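Local coordinates for response regulator receiver protein (Pseudoalteromonas atlantica T6c, PDB 3KTO) that is probably a receiver-domain protein of bacterial two-component signalling, likely to act in regulating transcription, at residues Ser66-Glu69 / Leu70-Leu74; Arg97-Arg100 / Ala101-Asp105; Asp119-Gln122 / Ile123-Gly126. All coordinates share one frame; numbering follows the deposited sequence.

Contact 1. Residues Ser66-Glu69 / Leu70-Leu74; sequences SGIE and LLETL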
ATOM      1  N   SER A  66       8.684  -8.287 -10.802  1.00 16.05           N
ATOM      2  CA  SER A  66      10.124  -8.473 -10.563  1.00 14.44           C
ATOM      3  C   SER A  66      10.433  -9.628  -9.604  1.00 15.74           C
ATOM      4  O   SER A  66      11.464 -10.285  -9.731  1.00 16.06           O
ATOM      5  CB  SER A  66      10.775  -7.172 -10.076  1.00 13.63           C
ATOM      6  OG  SER A  66      10.236  -6.697  -8.862  1.00 17.38           O
ATOM      7  N   GLY A  67       9.534  -9.894  -8.662  1.00 14.31           N
ATOM      8  CA  GLY A  67       9.749 -10.993  -7.740  1.00 12.94           C
ATOM      9  C   GLY A  67       9.629 -12.322  -8.472  1.00 14.62           C
ATOM     10  O   GLY A  67      10.394 -13.255  -8.215  1.00 14.83           O
ATOM     11  N   ILE A  68       8.671 -12.410  -9.393  1.00 13.04           N
ATOM     12  CA  ILE A  68       8.461 -13.626 -10.172  1.00 13.40           C
ATOM     13  C   ILE A  68       9.661 -13.827 -11.096  1.00 13.86           C
ATOM     14  O   ILE A  68      10.108 -14.948 -11.311  1.00 19.65           O
ATOM     15  CB  ILE A  68       7.153 -13.529 -10.990  1.00 15.65           C
ATOM     16  CG1 ILE A  68       5.969 -13.425 -10.027  1.00 16.02           C
ATOM     17  CG2 ILE A  68       6.988 -14.755 -11.878  1.00 16.53           C
ATOM     18  CD1 ILE A  68       4.660 -13.011 -10.692  1.00 16.39           C
ATOM     19  N   GLU A  69      10.186 -12.734 -11.632  1.00 16.77           N
ATOM     20  CA  GLU A  69      11.358 -12.812 -12.505  1.00 17.96           C
ATOM     21  C   GLU A  69      12.506 -13.423 -11.678  1.00 18.92           C
ATOM     22  O   GLU A  69      13.263 -14.272 -12.156  1.00 19.21           O
ATOM     23  CB  GLU A  69      11.716 -11.408 -12.996  1.00 22.14           C
ATOM     24  CG  GLU A  69      12.860 -11.346 -13.977  1.00 30.59           C
ATOM     25  CD  GLU A  69      13.122  -9.932 -14.453  1.00 34.94           C
ATOM     26  OE1 GLU A  69      13.333  -9.052 -13.598  1.00 37.78           O
ATOM     27  OE2 GLU A  69      13.114  -9.696 -15.679  1.00 38.84           O
ATOM     28  N   LEU A  70      12.625 -12.993 -10.426  1.00 18.72           N
ATOM     29  CA  LEU A  70      13.654 -13.534  -9.547  1.00 17.94           C
ATOM     30  C   LEU A  70      13.469 -15.046  -9.450  1.00 18.84           C
ATOM     31  O   LEU A  70      14.427 -15.802  -9.578  1.00 19.10           O
ATOM     32  CB  LEU A  70      13.561 -12.911  -8.152  1.00 15.04           C
ATOM     33  CG  LEU A  70      14.447 -13.533  -7.067  1.00 15.34           C
ATOM     34  CD1 LEU A  70      15.921 -13.475  -7.470  1.00 17.01           C
ATOM     35  CD2 LEU A  70      14.220 -12.776  -5.769  1.00 16.18           C
ATOM     36  N   LEU A  71      12.233 -15.485  -9.227  1.00 17.87           N
ATOM     37  CA  LEU A  71      11.953 -16.917  -9.133  1.00 18.18           C
ATOM     38  C   LEU A  71      12.357 -17.620 -10.431  1.00 18.38           C
ATOM     39  O   LEU A  71      12.999 -18.662 -10.403  1.00 18.21           O
ATOM     40  CB  LEU A  71      10.456 -17.168  -8.861  1.00 18.13           C
ATOM     41  CG  LEU A  71       9.984 -18.627  -8.904  1.00 17.31           C
ATOM     42  CD1 LEU A  71      10.858 -19.505  -8.006  1.00 17.72           C
ATOM     43  CD2 LEU A  71       8.522 -18.686  -8.444  1.00 18.36           C
ATOM     44  N   GLU A  72      11.968 -17.045 -11.564  1.00 18.31           N
ATOM     45  CA  GLU A  72      12.297 -17.629 -12.862  1.00 20.17           C
ATOM     46  C   GLU A  72      13.817 -17.752 -13.039  1.00 20.64           C
ATOM     47  O   GLU A  72      14.312 -18.761 -13.534  1.00 21.62           O
ATOM     48  CB  GLU A  72      11.699 -16.781 -13.985  1.00 20.89           C
ATOM     49  CG  GLU A  72      10.173 -16.679 -13.909  1.00 21.90           C
ATOM     50  CD  GLU A  72       9.575 -15.722 -14.928  1.00 22.08           C
ATOM     51  OE1 GLU A  72      10.287 -14.818 -15.404  1.00 22.34           O
ATOM     52  OE2 GLU A  72       8.374 -15.861 -15.234  1.00 23.36           O
ATOM     53  N   THR A  73      14.547 -16.725 -12.625  1.00 21.46           N
ATOM     54  CA  THR A  73      15.998 -16.734 -12.741  1.00 23.11           C
ATOM     55  C   THR A  73      16.621 -17.859 -11.923  1.00 25.30           C
ATOM     56  O   THR A  73      17.476 -18.595 -12.416  1.00 26.14           O
ATOM     57  CB  THR A  73      16.599 -15.401 -12.274  1.00 24.97           C
ATOM     58  OG1 THR A  73      16.220 -14.367 -13.194  1.00 25.85           O
ATOM     59  CG2 THR A  73      18.128 -15.500 -12.197  1.00 26.96           C
ATOM     60  N   LEU A  74      16.192 -17.984 -10.670  1.00 24.68           N
ATOM     61  CA  LEU A  74      16.706 -19.017  -9.784  1.00 25.47           C
ATOM     62  C   LEU A  74      16.390 -20.408 -10.318  1.00 27.51           C
ATOM     63  O   LEU A  74      17.221 -21.313 -10.234  1.00 28.12           O
ATOM     64  CB  LEU A  74      16.109 -18.862  -8.390  1.00 25.12           C
ATOM     65  CG  LEU A  74      16.457 -17.588  -7.622  1.00 23.60           C
ATOM     66  CD1 LEU A  74      15.651 -17.559  -6.341  1.00 24.78           C
ATOM     67  CD2 LEU A  74      17.955 -17.542  -7.320  1.00 27.14           C
TER
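Glu72 reaches back along the helix and lays its side chain across that of Ile68, one turn earlier. Its CG is anti to its own carbonyl carbon (chi1 -60°), which directs the chain toward the preceding turn; CG then lies 3.1 Å from Ile68 O, and the extended remainder carries OE2 to 3.8 Å from Ile68 CG2. That methyl is anti to the nitrogen of Ile68, the position from which it meets the carboxylate, while CG1 takes the other branch and leads away. The same carbonyl, Ile68 O, accepts the backbone N-H of Glu72 at 2.8 Å with an N-H...O angle of 164°, so the side-chain crossing and the helical bond share one i, i+4 pair. Thr73 does something different with Glu69. Its OG1, beside its own nitrogen, donates to Glu69 O at 3.1 Å from above the carbonyl plane, whereas Thr73 N bonds to that oxygen at 2.8 Å, nearly along the C=O axis. Glu69 O is thus gripped twice, and the hydroxyl is satisfied by the helix itself, a familiar role for threonine in helices. At the helix start, Ser66 OG turns to the carbonyls of Lys63 and Leu60. The carboxylate of Glu72 is held by a salt bridge from Arg97, which fixes the outer end of its chain. Helix 66-76 is the connection of a beta-alpha-beta unit between strands 51-57 and 83-87: Leu71 packs on Thr83 and Val85 of the latter strand, and Ile68 on Thr94, Arg97 and Ala98 of helix 92-100.

Contact 2. Residues Arg97-Arg100 / Ala101-Asp105; sequences RAMR and ASAAD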
ATOM      1  N   ARG A  97       1.714 -16.339 -14.441  1.00 14.92           N
ATOM      2  CA  ARG A  97       3.158 -16.342 -14.637  1.00 16.39           C
ATOM      3  C   ARG A  97       3.842 -16.970 -13.416  1.00 15.66           C
ATOM      4  O   ARG A  97       4.817 -17.710 -13.542  1.00 17.02           O
ATOM      5  CB  ARG A  97       3.654 -14.915 -14.845  1.00 16.60           C
ATOM      6  CG  ARG A  97       5.144 -14.817 -15.018  1.00 19.62           C
ATOM      7  CD  ARG A  97       5.576 -13.379 -15.256  1.00 19.21           C
ATOM      8  NE  ARG A  97       7.011 -13.310 -15.506  1.00 19.38           N
ATOM      9  CZ  ARG A  97       7.650 -12.202 -15.855  1.00 17.45           C
ATOM     10  NH1 ARG A  97       6.985 -11.063 -15.996  1.00 16.28           N
ATOM     11  NH2 ARG A  97       8.956 -12.239 -16.060  1.00 21.65           N
ATOM     12  N   ALA A  98       3.313 -16.672 -12.234  1.00 15.03           N
ATOM     13  CA  ALA A  98       3.845 -17.200 -10.989  1.00 14.49           C
ATOM     14  C   ALA A  98       3.746 -18.717 -10.966  1.00 15.80           C
ATOM     15  O   ALA A  98       4.717 -19.403 -10.632  1.00 17.65           O
ATOM     16  CB  ALA A  98       3.088 -16.616  -9.814  1.00 16.10           C
HETATM   17  N   MSE A  99       2.577 -19.243 -11.324  1.00 13.91           N
HETATM   18  CA  MSE A  99       2.393 -20.688 -11.329  1.00 16.08           C
HETATM   19  C   MSE A  99       3.296 -21.364 -12.369  1.00 17.51           C
HETATM   20  O   MSE A  99       3.852 -22.426 -12.107  1.00 18.59           O
HETATM   21  CB  MSE A  99       0.914 -21.054 -11.553  1.00 18.35           C
HETATM   22  CG  MSE A  99      -0.048 -20.541 -10.445  1.00 20.80           C
HETATM   23 SE   MSE A  99       0.576 -20.745  -8.605  1.00 31.20          SE
HETATM   24  CE  MSE A  99       1.579 -19.155  -8.502  1.00 34.29           C
ATOM     25  N   ARG A 100       3.462 -20.749 -13.537  1.00 16.47           N
ATOM     26  CA  ARG A 100       4.343 -21.335 -14.547  1.00 18.33           C
ATOM     27  C   ARG A 100       5.801 -21.256 -14.101  1.00 19.33           C
ATOM     28  O   ARG A 100       6.650 -21.988 -14.598  1.00 20.31           O
ATOM     29  CB  ARG A 100       4.187 -20.610 -15.885  1.00 18.91           C
ATOM     30  CG  ARG A 100       2.948 -21.029 -16.649  1.00 22.19           C
ATOM     31  CD  ARG A 100       2.735 -20.185 -17.885  1.00 24.45           C
ATOM     32  NE  ARG A 100       1.654 -20.716 -18.706  1.00 23.52           N
ATOM     33  CZ  ARG A 100       0.936 -19.980 -19.543  1.00 27.04           C
ATOM     34  NH1 ARG A 100       1.186 -18.682 -19.661  1.00 26.63           N
ATOM     35  NH2 ARG A 100      -0.031 -20.535 -20.261  1.00 27.15           N
ATOM     36  N   ALA A 101       6.089 -20.355 -13.170  1.00 19.68           N
ATOM     37  CA  ALA A 101       7.452 -20.192 -12.675  1.00 21.97           C
ATOM     38  C   ALA A 101       7.721 -21.185 -11.548  1.00 21.76           C
ATOM     39  O   ALA A 101       8.734 -21.090 -10.855  1.00 23.49           O
ATOM     40  CB  ALA A 101       7.664 -18.761 -12.190  1.00 21.54           C
ATOM     41  N   SER A 102       6.787 -22.119 -11.373  1.00 21.37           N
ATOM     42  CA  SER A 102       6.856 -23.180 -10.372  1.00 20.96           C
ATOM     43  C   SER A 102       6.504 -22.810  -8.934  1.00 20.54           C
ATOM     44  O   SER A 102       6.772 -23.583  -8.019  1.00 20.24           O
ATOM     45  CB  SER A 102       8.237 -23.838 -10.376  1.00 24.39           C
ATOM     46  OG  SER A 102       9.162 -23.075  -9.616  1.00 29.46           O
ATOM     47  N   ALA A 103       5.909 -21.646  -8.722  1.00 18.34           N
ATOM     48  CA  ALA A 103       5.535 -21.249  -7.365  1.00 17.45           C
ATOM     49  C   ALA A 103       4.658 -22.328  -6.733  1.00 19.51           C
ATOM     50  O   ALA A 103       3.798 -22.893  -7.401  1.00 19.15           O
ATOM     51  CB  ALA A 103       4.782 -19.922  -7.401  1.00 15.83           C
ATOM     52  N   ALA A 104       4.887 -22.622  -5.456  1.00 19.53           N
ATOM     53  CA  ALA A 104       4.087 -23.632  -4.756  1.00 21.03           C
ATOM     54  C   ALA A 104       2.693 -23.076  -4.461  1.00 21.61           C
ATOM     55  O   ALA A 104       1.723 -23.819  -4.394  1.00 23.61           O
ATOM     56  CB  ALA A 104       4.773 -24.049  -3.450  1.00 23.20           C
ATOM     57  N   ASP A 105       2.605 -21.762  -4.281  1.00 20.39           N
ATOM     58  CA  ASP A 105       1.325 -21.102  -4.025  1.00 20.38           C
ATOM     59  C   ASP A 105       1.479 -19.608  -4.302  1.00 18.98           C
ATOM     60  O   ASP A 105       2.593 -19.084  -4.345  1.00 17.17           O
ATOM     61  CB  ASP A 105       0.872 -21.338  -2.568  1.00 20.60           C
ATOM     62  CG  ASP A 105      -0.627 -21.068  -2.356  1.00 24.73           C
ATOM     63  OD1 ASP A 105      -1.376 -21.001  -3.349  1.00 24.58           O
ATOM     64  OD2 ASP A 105      -1.059 -20.935  -1.188  1.00 24.77           O
TER
HETATM   65  O   HOH W   1       3.480 -23.989  -9.943  1.00 20.92           O
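The selenomethionine Met99 folds its CE methyl over Ala103 CB at 3.5 Å, tighter than the usual spacing of two carbons. CG stands anti to the carbonyl carbon, and bends at chi2 and chi3 curl the chain back, which brings its end to Ala103 although its CB starts away from the loop. Ala103 CB also meets Ala98 O, at 3.3 Å, and lies in looser apolar contact with Ala98 CB; its bond from CA points at the helix end. The backbone explains why the chain comes back over itself here. Ser102, with a positive phi of 79°, is the C-prime residue of a Schellman motif, and the two defining bonds are both present: Ala103 N to Ala98 O at 3.2 Å, and Ser102 N to Met99 O at 3.0 Å. The second donor approaches from well above the carbonyl plane, 64° out of it. Ala101 N makes only weak bonds, to Arg97 O and Ala98 O. A water closes the turn, donating to Met99 O at 2.7 Å and to Ala103 O at 2.8 Å, so Met99 O takes a water as well as an amide. Helix 92-100 ends in this way before the chain enters strand 105-108, at the edge of the parallel sheet within this chain. Ala98 and Met99 touch Phe106 of that strand, Ala101 packs on Leu71 and Glu72 of helix 66-76, and the backbones of Ala104 and Asp105 bond to Thr83 and Val85 of strand 83-87.

Contact 3. Residues Asp119-Gln122 / Ile123-Gly126; sequences DVQQ and IING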
ATOM      1  N   ASP A 119       0.937 -23.119   4.477  1.00 33.74           N
ATOM      2  CA  ASP A 119       1.861 -23.269   3.352  1.00 31.15           C
ATOM      3  C   ASP A 119       3.296 -23.466   3.810  1.00 30.24           C
ATOM      4  O   ASP A 119       4.036 -24.273   3.243  1.00 30.71           O
ATOM      5  CB  ASP A 119       1.805 -22.047   2.434  1.00 31.88           C
ATOM      6  CG  ASP A 119       0.550 -22.007   1.589  1.00 33.37           C
ATOM      7  OD1 ASP A 119      -0.168 -23.027   1.546  1.00 30.70           O
ATOM      8  OD2 ASP A 119       0.294 -20.959   0.959  1.00 33.25           O
ATOM      9  N   VAL A 120       3.695 -22.718   4.831  1.00 28.33           N
ATOM     10  CA  VAL A 120       5.049 -22.821   5.351  1.00 29.19           C
ATOM     11  C   VAL A 120       5.278 -24.149   6.081  1.00 31.11           C
ATOM     12  O   VAL A 120       6.313 -24.790   5.905  1.00 31.92           O
ATOM     13  CB  VAL A 120       5.358 -21.646   6.293  1.00 29.09           C
ATOM     14  CG1 VAL A 120       6.712 -21.846   6.958  1.00 28.09           C
ATOM     15  CG2 VAL A 120       5.342 -20.337   5.498  1.00 27.16           C
ATOM     16  N   GLN A 121       4.313 -24.560   6.898  1.00 32.84           N
ATOM     17  CA  GLN A 121       4.432 -25.821   7.627  1.00 36.40           C
ATOM     18  C   GLN A 121       4.590 -26.966   6.629  1.00 37.50           C
ATOM     19  O   GLN A 121       5.366 -27.903   6.848  1.00 38.02           O
ATOM     20  CB  GLN A 121       3.189 -26.060   8.486  1.00 37.21           C
ATOM     21  CG  GLN A 121       3.329 -27.208   9.475  1.00 39.09           C
ATOM     22  CD  GLN A 121       4.356 -26.917  10.556  1.00 40.69           C
ATOM     23  OE1 GLN A 121       5.457 -27.475  10.554  1.00 42.44           O
ATOM     24  NE2 GLN A 121       4.000 -26.037  11.485  1.00 39.68           N
ATOM     25  N   GLN A 122       3.853 -26.883   5.528  1.00 38.56           N
ATOM     26  CA  GLN A 122       3.918 -27.906   4.492  1.00 39.91           C
ATOM     27  C   GLN A 122       5.343 -28.013   3.943  1.00 38.76           C
ATOM     28  O   GLN A 122       5.864 -29.110   3.744  1.00 37.57           O
ATOM     29  CB  GLN A 122       2.939 -27.569   3.365  1.00 43.15           C
ATOM     30  CG  GLN A 122       2.883 -28.617   2.266  1.00 49.95           C
ATOM     31  CD  GLN A 122       1.789 -28.346   1.246  1.00 53.82           C
ATOM     32  OE1 GLN A 122       0.599 -28.335   1.577  1.00 56.35           O
ATOM     33  NE2 GLN A 122       2.186 -28.128  -0.004  1.00 55.38           N
ATOM     34  N   ILE A 123       5.971 -26.867   3.702  1.00 37.33           N
ATOM     35  CA  ILE A 123       7.340 -26.843   3.197  1.00 35.03           C
ATOM     36  C   ILE A 123       8.278 -27.441   4.250  1.00 36.23           C
ATOM     37  O   ILE A 123       9.208 -28.177   3.927  1.00 35.04           O
ATOM     38  CB  ILE A 123       7.785 -25.397   2.879  1.00 34.21           C
ATOM     39  CG1 ILE A 123       6.989 -24.862   1.686  1.00 32.05           C
ATOM     40  CG2 ILE A 123       9.283 -25.353   2.603  1.00 30.53           C
ATOM     41  CD1 ILE A 123       7.215 -23.392   1.401  1.00 28.34           C
ATOM     42  N   ILE A 124       8.025 -27.110   5.511  1.00 37.43           N
ATOM     43  CA  ILE A 124       8.825 -27.620   6.616  1.00 39.43           C
ATOM     44  C   ILE A 124       8.749 -29.148   6.659  1.00 40.77           C
ATOM     45  O   ILE A 124       9.778 -29.826   6.722  1.00 40.93           O
ATOM     46  CB  ILE A 124       8.328 -27.046   7.969  1.00 39.25           C
ATOM     47  CG1 ILE A 124       8.657 -25.552   8.048  1.00 38.52           C
ATOM     48  CG2 ILE A 124       8.969 -27.797   9.136  1.00 39.57           C
ATOM     49  CD1 ILE A 124       8.055 -24.855   9.245  1.00 39.01           C
ATOM     50  N   ASN A 125       7.530 -29.684   6.612  1.00 40.63           N
ATOM     51  CA  ASN A 125       7.316 -31.128   6.655  1.00 42.20           C
ATOM     52  C   ASN A 125       7.857 -31.845   5.425  1.00 43.83           C
ATOM     53  O   ASN A 125       8.521 -32.876   5.540  1.00 44.12           O
ATOM     54  CB  ASN A 125       5.828 -31.444   6.799  1.00 40.74           C
ATOM     55  CG  ASN A 125       5.229 -30.864   8.058  1.00 40.23           C
ATOM     56  OD1 ASN A 125       5.936 -30.592   9.024  1.00 41.52           O
ATOM     57  ND2 ASN A 125       3.916 -30.686   8.060  1.00 39.71           N
ATOM     58  N   GLY A 126       7.558 -31.304   4.250  1.00 45.09           N
ATOM     59  CA  GLY A 126       8.027 -31.910   3.021  1.00 47.20           C
ATOM     60  C   GLY A 126       9.539 -31.911   2.940  1.00 49.97           C
ATOM     61  O   GLY A 126      10.131 -32.690   2.184  1.00 49.95           O
TER
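Val120 and Ile124 meet through their methyl ends, CG1 of the valine lying 4.0 Å from CD1 of the isoleucine. The backbone beneath them is a regular helix in which four successive carbonyls are satisfied. Ile124 N bonds to Val120 O at 2.9 Å, in the carbonyl plane, and Asn125 N to Gln121 O at 2.8 Å, with an N-H...O angle of 166°. Gly126 N reaches Gln122 O equally closely, its donor somewhat tilted from the carbonyl plane. The first bond of the set, Ile123 N to Asp119 O, is longer at 3.3 Å. Ile123 CG1, beside its own nitrogen, rests near that same Asp119 O. This is the C-terminal helix of the receiver domain, residues 113-127, and it packs against the doubly wound parallel sheet of the CheY-like fold: Ile123 and Ile124 touch Ile52 of strand 51-57, while Val120 and Ile123 lie on Ile84 of strand 83-87. Ile124 also meets Val31 in a loop. Replacing Ile124 by an alanine would probably open a gap between the helix and Ile52 and leave the CG1 methyl of Val120 without its partner across the turn. On the outer side, Gln121 bends at chi2 (67°), bringing its amide beside that of Asn125, the two planes 21° apart. As modelled, Gln121 OE1 and Asn125 OD1 face each other at 3.5 Å. Asn125 ND2 comes to 3.4 Å from Gln121 O, but its angle is too poor for a hydrogen bond, and that carbonyl is served instead by the main-chain N-H of Asn125.

Overall arrangement
Contacts 1 and 2 adjoin, joined by a salt bridge and by packing between helix 66-76 and the end of helix 92-100. Contact 3 lies on the opposite side of the chain's centre from contact 1, their centres about 21 Å apart. All three are partly buried. Contact 1 covers the first turns of helix 66-76 and contact 3 the later turns of helix 113-127; both pack on strand 83-87. Contact 3 lays Val120, Ile123 and Ile124 on sheet strands, whereas contact 1 gives Leu71 to the sheet but Ile68 and the Glu72 carboxylate to helix 92-100. Contact 2 differs in ending a helix, with a bound water. Contacts 2 and 3 meet through the closely placed carboxylates of Asp105 and Asp119.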